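Local coordinates for CEP104 (Gallus gallus, PDB 5JO8), which is a centriolar protein whose TOG domain, an array of paired helices, probably binds tubulin or microtubules, at residues E39-A44 with R81-A86. Sequence-based numbering, arbitrary orientation.
Sequences EVFGEA and RNMLRA
In the helical array of the TOG domain, the last turn of helix 35-41 packs through Val40 and Phe41 against Met83 and Ala86 of helix 77-94, a mainly apolar contact near the N-terminal end of the chain. Val40 aims its two methyls at different parts of the facing helix. CG1, anti to the backbone N (chi1 171°), rests on Met83, 3.7 Å from Met83 CA and against Met83 CG; CG2 meets the helix at Ala86 CB, 3.8 Å away, and beside the carbonyl O of Asn82. The same CG1 lies over the centre of one face of the Phe41 ring, 3.7 Å above its plane. The far end of that ring bridges Met83 and Ala86: CE2 approaches Ala86 CB at 3.5 Å, CZ lies 3.8 Å from Met83 O, and CE1 stands 4.0 Å from Met83 CG, the Phe41 and Met83 side chains crossing at about a right angle. A serine in place of Phe41 would probably open a gap beside Met83 and Ala86 and leave Val40 CG1 without the ring face it covers. Gly42 then ends the helix with positive phi (91°) and occupies the N-cap position of helix 43-49, turning the chain away. Helix 54-69 completes the cluster, its Val64 and Leu68 touching Phe41 and Leu68 also meeting Met83, while Leu84 on helix 77-94 packs on helix 100-121.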
ATOM      1  N   GLU A  39      16.701 -17.717 -12.379  1.00 28.63           N
ATOM      2  CA  GLU A  39      16.800 -19.104 -11.937  1.00 31.83           C
ATOM      3  C   GLU A  39      15.447 -19.800 -11.922  1.00 37.54           C
ATOM      4  O   GLU A  39      15.350 -20.998 -12.181  1.00 33.19           O
ATOM      5  CB  GLU A  39      17.421 -19.169 -10.545  1.00 33.24           C
ATOM      6  CG  GLU A  39      18.731 -19.921 -10.509  1.00 35.88           C
ATOM      7  CD  GLU A  39      19.453 -19.784  -9.188  1.00 43.51           C
ATOM      8  OE1 GLU A  39      19.145 -18.843  -8.429  1.00 33.49           O
ATOM      9  OE2 GLU A  39      20.336 -20.622  -8.910  1.00 37.57           O
ATOM     10  N   VAL A  40      14.399 -19.038 -11.628  1.00 26.08           N
ATOM     11  CA  VAL A  40      13.062 -19.594 -11.502  1.00 25.40           C
ATOM     12  C   VAL A  40      12.321 -19.602 -12.834  1.00 30.01           C
ATOM     13  O   VAL A  40      11.670 -20.589 -13.185  1.00 28.99           O
ATOM     14  CB  VAL A  40      12.250 -18.817 -10.435  1.00 26.22           C
ATOM     15  CG1 VAL A  40      10.791 -19.246 -10.439  1.00 22.64           C
ATOM     16  CG2 VAL A  40      12.863 -19.009  -9.064  1.00 22.81           C
ATOM     17  N   PHE A  41      12.403 -18.492 -13.567  1.00 24.27           N
ATOM     18  CA  PHE A  41      11.580 -18.324 -14.764  1.00 24.87           C
ATOM     19  C   PHE A  41      12.305 -18.432 -16.099  1.00 23.85           C
ATOM     20  O   PHE A  41      11.666 -18.514 -17.144  1.00 27.84           O
ATOM     21  CB  PHE A  41      10.863 -16.976 -14.716  1.00 25.04           C
ATOM     22  CG  PHE A  41       9.939 -16.835 -13.557  1.00 22.93           C
ATOM     23  CD1 PHE A  41       8.855 -17.685 -13.411  1.00 25.01           C
ATOM     24  CD2 PHE A  41      10.146 -15.845 -12.611  1.00 20.41           C
ATOM     25  CE1 PHE A  41       7.992 -17.552 -12.338  1.00 25.61           C
ATOM     26  CE2 PHE A  41       9.289 -15.715 -11.538  1.00 20.98           C
ATOM     27  CZ  PHE A  41       8.218 -16.564 -11.397  1.00 23.93           C
ATOM     28  N   GLY A  42      13.629 -18.393 -16.069  1.00 24.56           N
ATOM     29  CA  GLY A  42      14.397 -18.378 -17.297  1.00 29.47           C
ATOM     30  C   GLY A  42      14.681 -16.971 -17.772  1.00 29.08           C
ATOM     31  O   GLY A  42      13.936 -16.028 -17.469  1.00 27.94           O
ATOM     32  N   GLU A  43      15.765 -16.819 -18.521  1.00 28.11           N
ATOM     33  CA  GLU A  43      16.192 -15.498 -18.947  1.00 26.34           C
ATOM     34  C   GLU A  43      15.240 -14.867 -19.962  1.00 25.94           C
ATOM     35  O   GLU A  43      15.066 -13.643 -19.971  1.00 25.08           O
ATOM     36  CB  GLU A  43      17.631 -15.526 -19.478  1.00 32.54           C
ATOM     37  CG  GLU A  43      18.149 -14.159 -19.892  1.00 36.29           C
ATOM     38  CD  GLU A  43      19.636 -14.144 -20.165  1.00 27.87           C
ATOM     39  OE1 GLU A  43      20.312 -15.143 -19.845  1.00 35.62           O
ATOM     40  OE2 GLU A  43      20.123 -13.123 -20.697  1.00 32.36           O
ATOM     41  N   ALA A  44      14.607 -15.688 -20.800  1.00 27.78           N
ATOM     42  CA  ALA A  44      13.706 -15.169 -21.830  1.00 28.90           C
ATOM     43  C   ALA A  44      12.536 -14.397 -21.218  1.00 25.85           C
ATOM     44  O   ALA A  44      12.230 -13.274 -21.635  1.00 26.72           O
ATOM     45  CB  ALA A  44      13.195 -16.299 -22.723  1.00 27.31           C
ATOM     46  N   ARG A  81       8.263 -21.568  -2.722  1.00 22.22           N
ATOM     47  CA  ARG A  81       8.678 -20.321  -2.066  1.00 20.63           C
ATOM     48  C   ARG A  81       9.569 -19.497  -2.978  1.00 22.67           C
ATOM     49  O   ARG A  81       9.368 -18.297  -3.124  1.00 19.79           O
ATOM     50  CB  ARG A  81       9.461 -20.598  -0.778  1.00 21.47           C
ATOM     51  CG  ARG A  81       8.645 -20.880   0.465  1.00 26.00           C
ATOM     52  CD  ARG A  81       9.564 -21.023   1.695  1.00 22.22           C
ATOM     53  NE  ARG A  81      10.402 -22.230   1.677  1.00 28.25           N
ATOM     54  CZ  ARG A  81      10.033 -23.415   2.166  1.00 27.70           C
ATOM     55  NH1 ARG A  81       8.830 -23.577   2.700  1.00 24.20           N
ATOM     56  NH2 ARG A  81      10.866 -24.450   2.107  1.00 29.13           N
ATOM     57  N   ASN A  82      10.573 -20.131  -3.572  1.00 21.79           N
ATOM     58  CA  ASN A  82      11.484 -19.422  -4.464  1.00 21.73           C
ATOM     59  C   ASN A  82      10.729 -18.805  -5.637  1.00 22.95           C
ATOM     60  O   ASN A  82      11.045 -17.704  -6.084  1.00 21.92           O
ATOM     61  CB  ASN A  82      12.581 -20.356  -4.978  1.00 25.22           C
ATOM     62  CG  ASN A  82      13.508 -20.809  -3.883  1.00 43.69           C
ATOM     63  OD1 ASN A  82      13.624 -20.157  -2.844  1.00 32.79           O
ATOM     64  ND2 ASN A  82      14.180 -21.931  -4.108  1.00 31.00           N
ATOM     65  N   MET A  83       9.734 -19.523  -6.136  1.00 22.16           N
ATOM     66  CA  MET A  83       8.937 -19.010  -7.236  1.00 18.78           C
ATOM     67  C   MET A  83       8.125 -17.793  -6.808  1.00 21.10           C
ATOM     68  O   MET A  83       8.017 -16.830  -7.563  1.00 19.63           O
ATOM     69  CB  MET A  83       8.017 -20.094  -7.775  1.00 22.14           C
ATOM     70  CG  MET A  83       7.319 -19.694  -9.044  1.00 25.00           C
ATOM     71  SD  MET A  83       6.442 -21.088  -9.770  1.00 28.08           S
ATOM     72  CE  MET A  83       7.781 -22.252  -9.991  1.00 33.31           C
ATOM     73  N   LEU A  84       7.551 -17.845  -5.608  1.00 19.12           N
ATOM     74  CA  LEU A  84       6.821 -16.701  -5.075  1.00 18.19           C
ATOM     75  C   LEU A  84       7.764 -15.519  -4.956  1.00 18.34           C
ATOM     76  O   LEU A  84       7.412 -14.401  -5.332  1.00 18.12           O
ATOM     77  CB  LEU A  84       6.210 -17.017  -3.707  1.00 18.54           C
ATOM     78  CG  LEU A  84       5.497 -15.854  -2.996  1.00 18.65           C
ATOM     79  CD1 LEU A  84       4.397 -16.379  -2.108  1.00 18.99           C
ATOM     80  CD2 LEU A  84       6.447 -14.967  -2.182  1.00 17.29           C
ATOM     81  N   ARG A  85       8.944 -15.739  -4.386  1.00 18.49           N
ATOM     82  CA  ARG A  85       9.855 -14.630  -4.181  1.00 18.63           C
ATOM     83  C   ARG A  85      10.284 -14.018  -5.512  1.00 19.28           C
ATOM     84  O   ARG A  85      10.364 -12.796  -5.644  1.00 20.56           O
ATOM     85  CB  ARG A  85      11.068 -15.079  -3.363  1.00 22.40           C
ATOM     86  CG  ARG A  85      10.703 -15.703  -2.023  1.00 28.65           C
ATOM     87  CD  ARG A  85      10.148 -14.678  -1.052  1.00 30.21           C
ATOM     88  NE  ARG A  85       9.898 -15.228   0.286  1.00 33.08           N
ATOM     89  CZ  ARG A  85      10.653 -14.991   1.354  1.00 43.83           C
ATOM     90  NH1 ARG A  85      11.722 -14.210   1.262  1.00 46.16           N
ATOM     91  NH2 ARG A  85      10.336 -15.534   2.522  1.00 55.31           N
ATOM     92  N   ALA A  86      10.521 -14.852  -6.512  1.00 19.33           N
ATOM     93  CA  ALA A  86      10.910 -14.354  -7.821  1.00 19.96           C
ATOM     94  C   ALA A  86       9.759 -13.581  -8.476  1.00 15.72           C
ATOM     95  O   ALA A  86       9.979 -12.565  -9.141  1.00 19.47           O
ATOM     96  CB  ALA A  86      11.365 -15.504  -8.717  1.00 20.05           C
TER